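Local coordinates for protein probable mannosyltransferase KTR4 (PDB 5A07) that is a probable mannosyltransferase of a GT-A-clan family that holds GDP and a manganese ion in its pocket, at residues I241-F246 with F374-Y379; N252-G257 with S370-R375. All coordinates share one frame; numbering follows the deposited sequence.

Contact 1: residues I241-F246 with F374-Y379; sequences INYDVF and FRDIGY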
# COMPACT_ATOMS: atom_id res chain seq x y z
N ILE B 241 -18.75 -1.84 6.19
CA ILE B 241 -18.45 -0.48 5.80
C ILE B 241 -19.67 0.09 5.13
O ILE B 241 -20.04 -0.33 4.03
CB ILE B 241 -17.26 -0.44 4.85
CG1 ILE B 241 -16.06 -1.05 5.54
CG2 ILE B 241 -16.99 1.02 4.36
CD1 ILE B 241 -15.49 -0.20 6.69
N ASN B 242 -20.30 1.06 5.81
CA ASN B 242 -21.60 1.59 5.41
C ASN B 242 -21.60 3.03 4.82
O ASN B 242 -22.58 3.75 4.87
CB ASN B 242 -22.54 1.51 6.61
CG ASN B 242 -22.94 0.10 6.88
OD1 ASN B 242 -23.34 -0.61 5.98
ND2 ASN B 242 -22.86 -0.31 8.09
N TYR B 243 -20.48 3.43 4.27
CA TYR B 243 -20.33 4.66 3.51
C TYR B 243 -19.53 4.33 2.29
O TYR B 243 -18.75 3.38 2.27
CB TYR B 243 -19.63 5.76 4.33
CG TYR B 243 -18.24 5.39 4.83
CD1 TYR B 243 -18.09 4.66 5.97
CD2 TYR B 243 -17.12 5.76 4.11
CE1 TYR B 243 -16.85 4.30 6.42
CE2 TYR B 243 -15.88 5.41 4.54
CZ TYR B 243 -15.74 4.68 5.70
OH TYR B 243 -14.53 4.32 6.14
N ASP B 244 -19.73 5.14 1.26
CA ASP B 244 -18.98 5.04 -0.02
C ASP B 244 -17.54 5.49 0.18
O ASP B 244 -17.28 6.64 0.50
CB ASP B 244 -19.68 5.87 -1.07
CG ASP B 244 -19.12 5.71 -2.47
OD1 ASP B 244 -17.88 5.69 -2.66
OD2 ASP B 244 -19.92 5.56 -3.42
N VAL B 245 -16.61 4.56 0.05
CA VAL B 245 -15.22 4.77 0.38
C VAL B 245 -14.55 5.70 -0.59
O VAL B 245 -13.85 6.62 -0.21
CB VAL B 245 -14.48 3.41 0.46
CG1 VAL B 245 -12.98 3.56 0.57
CG2 VAL B 245 -14.95 2.65 1.68
N PHE B 246 -14.80 5.49 -1.87
CA PHE B 246 -14.26 6.44 -2.88
C PHE B 246 -14.79 7.85 -2.68
O PHE B 246 -14.04 8.83 -2.80
CB PHE B 246 -14.53 5.98 -4.31
CG PHE B 246 -13.94 4.65 -4.67
CD1 PHE B 246 -12.68 4.30 -4.32
CD2 PHE B 246 -14.63 3.79 -5.49
CE1 PHE B 246 -12.12 3.12 -4.74
CE2 PHE B 246 -14.07 2.57 -5.88
CZ PHE B 246 -12.80 2.25 -5.50
N PHE B 374 -7.31 3.59 7.24
CA PHE B 374 -8.67 3.09 7.32
C PHE B 374 -8.78 2.14 8.50
O PHE B 374 -8.84 0.90 8.35
CB PHE B 374 -9.08 2.37 6.01
CG PHE B 374 -9.67 3.28 4.99
CD1 PHE B 374 -10.91 3.83 5.19
CD2 PHE B 374 -8.94 3.63 3.83
CE1 PHE B 374 -11.45 4.73 4.25
CE2 PHE B 374 -9.49 4.50 2.92
CZ PHE B 374 -10.74 5.06 3.12
N ARG B 375 -8.81 2.72 9.69
CA ARG B 375 -8.84 1.94 10.92
C ARG B 375 -10.04 0.99 10.94
O ARG B 375 -9.95 -0.11 11.51
CB ARG B 375 -8.86 2.87 12.16
CG ARG B 375 -7.54 3.61 12.37
CD ARG B 375 -7.70 4.68 13.44
NE ARG B 375 -7.84 4.10 14.80
CZ ARG B 375 -8.07 4.81 15.89
NH1 ARG B 375 -8.14 6.17 15.83
NH2 ARG B 375 -8.23 4.21 17.05
N ASP B 376 -11.13 1.42 10.35
CA ASP B 376 -12.38 0.70 10.42
C ASP B 376 -12.44 -0.50 9.47
O ASP B 376 -13.39 -1.31 9.61
CB ASP B 376 -13.62 1.63 10.17
CG ASP B 376 -13.51 2.47 8.86
OD1 ASP B 376 -12.37 2.75 8.32
OD2 ASP B 376 -14.57 2.92 8.34
N ILE B 377 -11.51 -0.58 8.51
CA ILE B 377 -11.53 -1.68 7.53
C ILE B 377 -10.77 -2.86 8.14
O ILE B 377 -9.55 -2.95 8.07
CB ILE B 377 -11.06 -1.29 6.12
CG1 ILE B 377 -11.95 -0.18 5.61
CG2 ILE B 377 -11.10 -2.56 5.27
CD1 ILE B 377 -11.61 0.28 4.21
N GLY B 378 -11.52 -3.74 8.80
CA GLY B 378 -10.95 -4.93 9.36
C GLY B 378 -10.47 -5.84 8.18
O GLY B 378 -11.24 -6.09 7.25
N TYR B 379 -9.23 -6.26 8.20
CA TYR B 379 -8.63 -6.84 7.00
C TYR B 379 -7.49 -7.76 7.33
O TYR B 379 -6.66 -7.50 8.28
CB TYR B 379 -8.00 -5.74 6.14
CG TYR B 379 -7.23 -6.27 4.95
CD1 TYR B 379 -7.89 -6.53 3.77
CD2 TYR B 379 -5.84 -6.28 4.94
CE1 TYR B 379 -7.18 -6.92 2.63
CE2 TYR B 379 -5.10 -6.68 3.85
CZ TYR B 379 -5.81 -7.04 2.67
OH TYR B 379 -5.14 -7.38 1.52

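Contact 2: residues N252-G257 with S370-R375; sequences NDKIYG and SIHWFR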
# COMPACT_ATOMS: atom_id res chain seq x y z
N ASN B 252 -12.96 14.28 1.27
CA ASN B 252 -12.02 14.69 2.30
C ASN B 252 -10.58 14.86 1.81
O ASN B 252 -9.65 14.87 2.59
CB ASN B 252 -12.16 13.73 3.49
CG ASN B 252 -13.54 13.80 4.11
OD1 ASN B 252 -13.83 14.71 4.87
ND2 ASN B 252 -14.48 12.93 3.66
N ASP B 253 -10.42 14.94 0.50
CA ASP B 253 -9.13 15.17 -0.17
C ASP B 253 -8.04 14.19 0.22
O ASP B 253 -6.90 14.56 0.42
CB ASP B 253 -8.69 16.65 0.01
CG ASP B 253 -9.66 17.62 -0.71
OD1 ASP B 253 -10.14 17.26 -1.81
OD2 ASP B 253 -9.96 18.67 -0.16
N LYS B 254 -8.39 12.90 0.25
CA LYS B 254 -7.44 11.88 0.47
C LYS B 254 -7.03 11.24 -0.83
O LYS B 254 -7.86 10.86 -1.64
CB LYS B 254 -8.00 10.81 1.42
CG LYS B 254 -8.61 11.38 2.67
CD LYS B 254 -7.63 12.16 3.50
CE LYS B 254 -8.35 12.63 4.78
NZ LYS B 254 -7.36 13.48 5.46
N ILE B 255 -5.73 11.10 -0.99
CA ILE B 255 -5.21 10.48 -2.20
C ILE B 255 -4.83 9.02 -2.03
O ILE B 255 -4.49 8.36 -2.99
CB ILE B 255 -3.97 11.23 -2.72
CG1 ILE B 255 -2.82 11.18 -1.75
CG2 ILE B 255 -4.40 12.67 -3.13
CD1 ILE B 255 -1.45 11.59 -2.32
N TYR B 256 -4.84 8.53 -0.78
CA TYR B 256 -4.35 7.18 -0.56
C TYR B 256 -4.95 6.67 0.75
O TYR B 256 -5.06 7.42 1.73
CB TYR B 256 -2.85 7.15 -0.50
CG TYR B 256 -2.26 5.74 -0.58
CD1 TYR B 256 -2.17 5.08 -1.80
CD2 TYR B 256 -1.81 5.09 0.53
CE1 TYR B 256 -1.66 3.80 -1.88
CE2 TYR B 256 -1.26 3.81 0.43
CZ TYR B 256 -1.19 3.19 -0.78
OH TYR B 256 -0.66 1.94 -0.89
N GLY B 257 -5.35 5.42 0.73
CA GLY B 257 -5.85 4.72 1.89
C GLY B 257 -5.14 3.41 2.12
O GLY B 257 -4.92 2.63 1.16
N SER B 370 -3.00 13.90 3.64
CA SER B 370 -3.81 13.39 2.57
C SER B 370 -3.81 11.84 2.46
O SER B 370 -4.44 11.31 1.54
CB SER B 370 -3.44 14.01 1.18
OG SER B 370 -2.18 13.55 0.70
N ILE B 371 -3.08 11.16 3.34
CA ILE B 371 -2.90 9.70 3.33
C ILE B 371 -3.67 9.17 4.56
O ILE B 371 -3.40 9.60 5.72
CB ILE B 371 -1.42 9.31 3.38
CG1 ILE B 371 -0.67 9.88 2.15
CG2 ILE B 371 -1.30 7.82 3.52
CD1 ILE B 371 0.80 9.69 2.23
N HIS B 372 -4.72 8.41 4.31
CA HIS B 372 -5.71 8.05 5.31
C HIS B 372 -5.45 6.61 5.78
O HIS B 372 -5.47 5.68 4.94
CB HIS B 372 -7.10 8.16 4.75
CG HIS B 372 -8.19 7.82 5.70
ND1 HIS B 372 -8.58 8.67 6.72
CD2 HIS B 372 -8.97 6.72 5.82
CE1 HIS B 372 -9.53 8.10 7.44
NE2 HIS B 372 -9.81 6.92 6.90
N TRP B 373 -5.45 6.42 7.10
CA TRP B 373 -5.44 5.09 7.71
C TRP B 373 -6.87 4.61 7.99
O TRP B 373 -7.57 5.16 8.87
CB TRP B 373 -4.62 5.09 9.01
CG TRP B 373 -4.55 3.77 9.71
CD1 TRP B 373 -4.55 2.57 9.13
CD2 TRP B 373 -4.35 3.55 11.08
NE1 TRP B 373 -4.46 1.57 10.05
CE2 TRP B 373 -4.36 2.15 11.28
CE3 TRP B 373 -4.21 4.38 12.19
CZ2 TRP B 373 -4.17 1.58 12.52
CZ3 TRP B 373 -4.05 3.83 13.41
CH2 TRP B 373 -4.01 2.43 13.57
N PHE B 374 -7.31 3.59 7.24
CA PHE B 374 -8.67 3.09 7.32
C PHE B 374 -8.78 2.14 8.50
O PHE B 374 -8.84 0.90 8.35
CB PHE B 374 -9.08 2.37 6.01
CG PHE B 374 -9.67 3.28 4.99
CD1 PHE B 374 -10.91 3.83 5.19
CD2 PHE B 374 -8.94 3.63 3.83
CE1 PHE B 374 -11.45 4.73 4.25
CE2 PHE B 374 -9.49 4.50 2.92
CZ PHE B 374 -10.74 5.06 3.12
N ARG B 375 -8.81 2.72 9.69
CA ARG B 375 -8.84 1.94 10.92
C ARG B 375 -10.04 0.99 10.94
O ARG B 375 -9.95 -0.11 11.51
CB ARG B 375 -8.86 2.87 12.16
CG ARG B 375 -7.54 3.61 12.37
CD ARG B 375 -7.70 4.68 13.44
NE ARG B 375 -7.84 4.10 14.80
CZ ARG B 375 -8.07 4.81 15.89
NH1 ARG B 375 -8.14 6.17 15.83
NH2 ARG B 375 -8.23 4.21 17.05
O HOH W 1 -5.54 11.51 6.32

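Contact 1: residues I241-F246 with F374-Y379
I241 and V245 face I377 and F374 across two mostly irregular runs of backbone, one ending in the first turn of helix 245-251, with CA atoms 7.2 Å apart for I241 and I377 but 9.7 Å for V245 and F374, and no main-chain hydrogen bond links the two sides. Instead, a tyrosine and an aspartate meet tip to tip. Y243 OH donates to D376 OD2 at 2.6 Å, using the syn lone pair of that oxygen, and the phenol ring and the carboxylate lie within 2° of one plane. Both side chains start from the crowded position, CG lying between the backbone N and the carbonyl carbon (chi1 58° in Y243, 52° in D376). D376 OD2 lies at the edge of the phenol ring, also 3.3 Å from Y243 CE1. CG2 of I241 lies over one face of that ring, offset toward the rim, while CD1 of the same residue meets D376 OD2 at 3.6 Å and I377 CG1 at 3.7 Å.

In the GT-A-type fold, 374-379 leads from strand 371-373 of the main sheet to strand 379-381 of a small antiparallel sheet. It begins with a type I turn from F374 to I377, closed by a hydrogen bond from I377 N to F374 O. On the other side the chain enters helix 245-251, whose N-cap is D244; its OD1 accepts from Q247 N.

F374 places its ring edge against the tyrosine hydroxyl: Y243 OH lies in the ring plane, 3.6 Å from F374 CE1, and D376 OD1 also approaches that edge in plane. V245 CG1 comes in obliquely to the same ring, 3.7 Å from F374 CZ, and V245 also packs on W229 of strand 227-230. Within the turn, D376 O accepts a hydrogen bond from R396 NH2.

Contact 2: residues N252-G257 with S370-R375
I255 CG1 and S370 OG both sit between their own backbone N and carbonyl carbon (chi1 63° and 71°), and I255 CG1 lies 3.5 Å from S370 OG; the hydroxyl has its polar partner in the D367 carbonyl. This marks the start of a parallel strand pair in the mixed sheet of the GT-A-type fold, Y256 bridging to I371 and G257 to H372. S370 O accepts from I255 N at 2.8 Å, and H372 N gives Y256 O a straight hydrogen bond, 180° at the hydrogen. Y256 N is buried here without a partner in the model.

The Y256 ring turns its edge to I371 CG2, while its hydroxyl is hydrogen-bonded to E322 OE1. K254 CG passes 4.1 Å from H372 CB; K254 NZ is hydrogen-bonded to S369 O and to a water that reaches I371 O weakly. G257 has no side chain, and its CA lies at the edge of the F374 ring, 3.8 Å from F374 CE2. H372, whose NE2 is hydrogen-bonded to Y434 OH, carries CD2 3.3 Å above the plane of the F374 ring, over its centre.

Along the chain 241-246 precedes 252-257, whereas 370-375 precedes and overlaps 374-379: helix 245-251 and the short loop after it lead from contact 1 to strand 256-262 of contact 2, and strand 371-373 continues into the turn of contact 1. Their centres are 11 Å apart, and they share F374 and R375. The F374 ring joins them, bordered by Y243 and V245 in contact 1 and by G257 and H372 in contact 2. Neither contact supplies a ligand-pocket residue. The Y256 side chain is about 13 Å from GDP and about 14 Å from the manganese ion, whereas 374-379 runs into strand 379-381, which carries the metal-site residue H381.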